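Local coordinates for binding domain (Hc) of Paraclostridial Mosquitocidal Protein 1 (PDB 6HOX) that binds host cells as the receptor-binding part of a botulinum-like neurotoxin that specifically targets Anopheles mosquitoes, at residues N117-G122 with N201-I206. Numbering follows the deposited sequence.
Sequences NMDNQG and NNSPII
The side-chain amides of N117 and N201 meet tip to tip, their planes 69° apart. D119 OD1 lies over a face of the N201 amide, 3.4 Å from N201 CG, with the carboxylate plane turned 55° from the amide plane. N201 ND2 donates two bonds. One goes to N117 O at 3.0 Å; this oxygen lies in the N201 amide plane, but the donor stands above the plane of the carbonyl. The other goes to Q121 O, also at 3.0 Å and tilted from the amide plane. Q121 O takes the D119 N bond of its own turn on one face and the N201 bond on the other. D119 OD1 accepts from S203 OG at 2.6 Å through the anti lone pair. Its OD2 turns back to take N120 N, also through an anti lone pair. A water bridges D119 OD1 and N202 N.

The contact lies in the lectin-like N-terminal half of the receptor-binding domain. It joins the turn between strands 116-118 and 122-128 to the loop leading into strand 205-207. Shortly before that strand, N201 OD1 accepts from S203 N in an Asx turn.

N117 CG is anti to the backbone N (chi1 -173°). N117 ND2 reaches the loop with three weak bonds, to P204 O (3.1 Å), S203 O (3.2 Å) and N201 OD1. K77 NZ donates to both N117 OD1 and N201 OD1, so the oxygens of the two amides share one lysine. At the start of strand 205-207, I205 CG1 rests 4.2 Å from N117 CB, and W123 touches both residues.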
ATOM      1  N   ASN A 117       6.551  22.255   9.955  1.00 25.52           N
ATOM      2  CA  ASN A 117       6.606  23.028  11.191  1.00 25.21           C
ATOM      3  C   ASN A 117       8.003  23.649  11.307  1.00 24.51           C
ATOM      4  O   ASN A 117       8.694  23.483  12.318  1.00 26.06           O
ATOM      5  CB  ASN A 117       6.275  22.215  12.446  1.00 25.08           C
ATOM      6  CG  ASN A 117       6.166  23.090  13.679  1.00 26.51           C
ATOM      7  OD1 ASN A 117       6.663  22.746  14.753  1.00 26.78           O
ATOM      8  ND2 ASN A 117       5.562  24.258  13.528  1.00 25.06           N
ATOM      9  N   MET A 118       8.391  24.366  10.252  1.00 24.04           N
ATOM     10  CA  MET A 118       9.692  24.991  10.120  1.00 26.21           C
ATOM     11  C   MET A 118       9.506  26.499   9.929  1.00 26.98           C
ATOM     12  O   MET A 118       8.825  26.936   9.002  1.00 26.61           O
ATOM     13  CB  MET A 118      10.422  24.434   8.900  1.00 26.80           C
ATOM     14  CG  MET A 118      11.839  24.931   8.762  1.00 26.74           C
ATOM     15  SD  MET A 118      12.910  24.165   9.972  1.00 26.92           S
ATOM     16  CE  MET A 118      13.183  22.574   9.180  1.00 25.47           C
ATOM     17  N   ASP A 119      10.083  27.297  10.827  1.00 28.77           N
ATOM     18  CA  ASP A 119      10.214  28.741  10.568  1.00 28.21           C
ATOM     19  C   ASP A 119      11.717  29.022  10.441  1.00 28.48           C
ATOM     20  O   ASP A 119      12.310  28.677   9.393  1.00 28.91           O
ATOM     21  CB  ASP A 119       9.367  29.575  11.541  1.00 28.06           C
ATOM     22  CG  ASP A 119       9.568  29.329  13.026  1.00 29.98           C
ATOM     23  OD1 ASP A 119       8.550  29.326  13.768  1.00 29.65           O
ATOM     24  OD2 ASP A 119      10.752  29.234  13.450  1.00 31.73           O
ATOM     25  N   ASN A 120      12.333  29.617  11.469  1.00 26.80           N
ATOM     26  CA  ASN A 120      13.784  29.727  11.506  1.00 27.82           C
ATOM     27  C   ASN A 120      14.354  28.378  11.938  1.00 28.06           C
ATOM     28  O   ASN A 120      15.489  28.021  11.601  1.00 28.84           O
ATOM     29  CB  ASN A 120      14.269  30.820  12.466  1.00 28.19           C
ATOM     30  CG  ASN A 120      15.779  30.910  12.540  1.00 25.91           C
ATOM     31  OD1 ASN A 120      16.388  30.561  13.553  1.00 29.89           O
ATOM     32  ND2 ASN A 120      16.398  31.357  11.472  1.00 22.10           N
ATOM     33  N   GLN A 121      13.573  27.660  12.752  1.00 30.68           N
ATOM     34  CA  GLN A 121      13.945  26.328  13.205  1.00 29.15           C
ATOM     35  C   GLN A 121      12.691  25.458  13.229  1.00 28.10           C
ATOM     36  O   GLN A 121      11.585  25.979  13.029  1.00 26.91           O
ATOM     37  CB  GLN A 121      14.581  26.411  14.594  1.00 31.64           C
ATOM     38  CG  GLN A 121      13.605  26.825  15.690  1.00 32.77           C
ATOM     39  CD  GLN A 121      13.929  28.174  16.279  1.00 37.62           C
ATOM     40  OE1 GLN A 121      14.719  28.946  15.734  1.00 39.92           O
ATOM     41  NE2 GLN A 121      13.345  28.442  17.432  1.00 36.97           N
ATOM     42  N   GLY A 122      12.879  24.159  13.497  1.00 24.91           N
ATOM     43  CA  GLY A 122      11.774  23.205  13.631  1.00 24.66           C
ATOM     44  C   GLY A 122      12.013  21.944  12.825  1.00 24.07           C
ATOM     45  O   GLY A 122      13.181  21.485  12.696  1.00 24.25           O
ATOM     46  N   ASN A 201       9.222  26.015  18.206  1.00 30.65           N
ATOM     47  CA  ASN A 201       8.896  27.287  17.610  1.00 29.14           C
ATOM     48  C   ASN A 201       7.425  27.564  17.927  1.00 30.49           C
ATOM     49  O   ASN A 201       6.742  26.707  18.493  1.00 29.98           O
ATOM     50  CB  ASN A 201       9.220  27.316  16.111  1.00 29.32           C
ATOM     51  CG  ASN A 201       8.390  26.327  15.307  1.00 28.36           C
ATOM     52  OD1 ASN A 201       7.180  26.266  15.465  1.00 26.22           O
ATOM     53  ND2 ASN A 201       9.016  25.552  14.441  1.00 24.91           N
ATOM     54  N   ASN A 202       6.964  28.761  17.560  1.00 31.46           N
ATOM     55  CA  ASN A 202       5.602  29.171  17.801  1.00 34.00           C
ATOM     56  C   ASN A 202       4.777  29.154  16.511  1.00 32.10           C
ATOM     57  O   ASN A 202       3.693  29.712  16.502  1.00 32.79           O
ATOM     58  CB  ASN A 202       5.544  30.574  18.416  1.00 35.01           C
ATOM     59  CG  ASN A 202       6.145  30.624  19.805  1.00 39.46           C
ATOM     60  OD1 ASN A 202       7.069  31.396  20.051  1.00 44.29           O
ATOM     61  ND2 ASN A 202       5.652  29.789  20.709  1.00 41.23           N
ATOM     62  N   SER A 203       5.284  28.552  15.429  1.00 29.69           N
ATOM     63  CA  SER A 203       4.551  28.514  14.165  1.00 27.93           C
ATOM     64  C   SER A 203       3.555  27.345  14.180  1.00 26.32           C
ATOM     65  O   SER A 203       3.704  26.407  14.957  1.00 25.63           O
ATOM     66  CB  SER A 203       5.506  28.440  13.007  1.00 29.30           C
ATOM     67  OG  SER A 203       6.202  29.663  12.829  1.00 29.19           O
ATOM     68  N   PRO A 204       2.475  27.352  13.362  1.00 24.02           N
ATOM     69  CA  PRO A 204       1.598  26.181  13.275  1.00 23.89           C
ATOM     70  C   PRO A 204       2.241  25.032  12.481  1.00 23.77           C
ATOM     71  O   PRO A 204       3.242  25.244  11.811  1.00 25.89           O
ATOM     72  CB  PRO A 204       0.348  26.746  12.596  1.00 24.07           C
ATOM     73  CG  PRO A 204       0.878  27.875  11.742  1.00 25.19           C
ATOM     74  CD  PRO A 204       1.996  28.482  12.561  1.00 23.52           C
ATOM     75  N   ILE A 205       1.683  23.825  12.610  1.00 23.56           N
ATOM     76  CA  ILE A 205       1.960  22.701  11.688  1.00 25.00           C
ATOM     77  C   ILE A 205       1.065  22.875  10.452  1.00 25.41           C
ATOM     78  O   ILE A 205      -0.159  22.995  10.597  1.00 24.86           O
ATOM     79  CB  ILE A 205       1.700  21.344  12.372  1.00 26.35           C
ATOM     80  CG1 ILE A 205       2.418  21.219  13.720  1.00 26.99           C
ATOM     81  CG2 ILE A 205       2.050  20.194  11.436  1.00 26.39           C
ATOM     82  CD1 ILE A 205       1.932  20.076  14.574  1.00 27.18           C
ATOM     83  N   ILE A 206       1.673  22.920   9.259  1.00 24.25           N
ATOM     84  CA  ILE A 206       0.937  23.148   8.008  1.00 27.07           C
ATOM     85  C   ILE A 206       1.010  21.866   7.183  1.00 24.43           C
ATOM     86  O   ILE A 206       2.118  21.437   6.821  1.00 24.11           O
ATOM     87  CB  ILE A 206       1.497  24.328   7.180  1.00 30.81           C
ATOM     88  CG1 ILE A 206       1.672  25.604   8.001  1.00 35.01           C
ATOM     89  CG2 ILE A 206       0.622  24.570   5.964  1.00 30.30           C
ATOM     90  CD1 ILE A 206       0.370  26.230   8.406  1.00 38.33           C
TER
HETATM   91  O   HOH W   1       8.389  30.654  16.223  1.00 40.63           O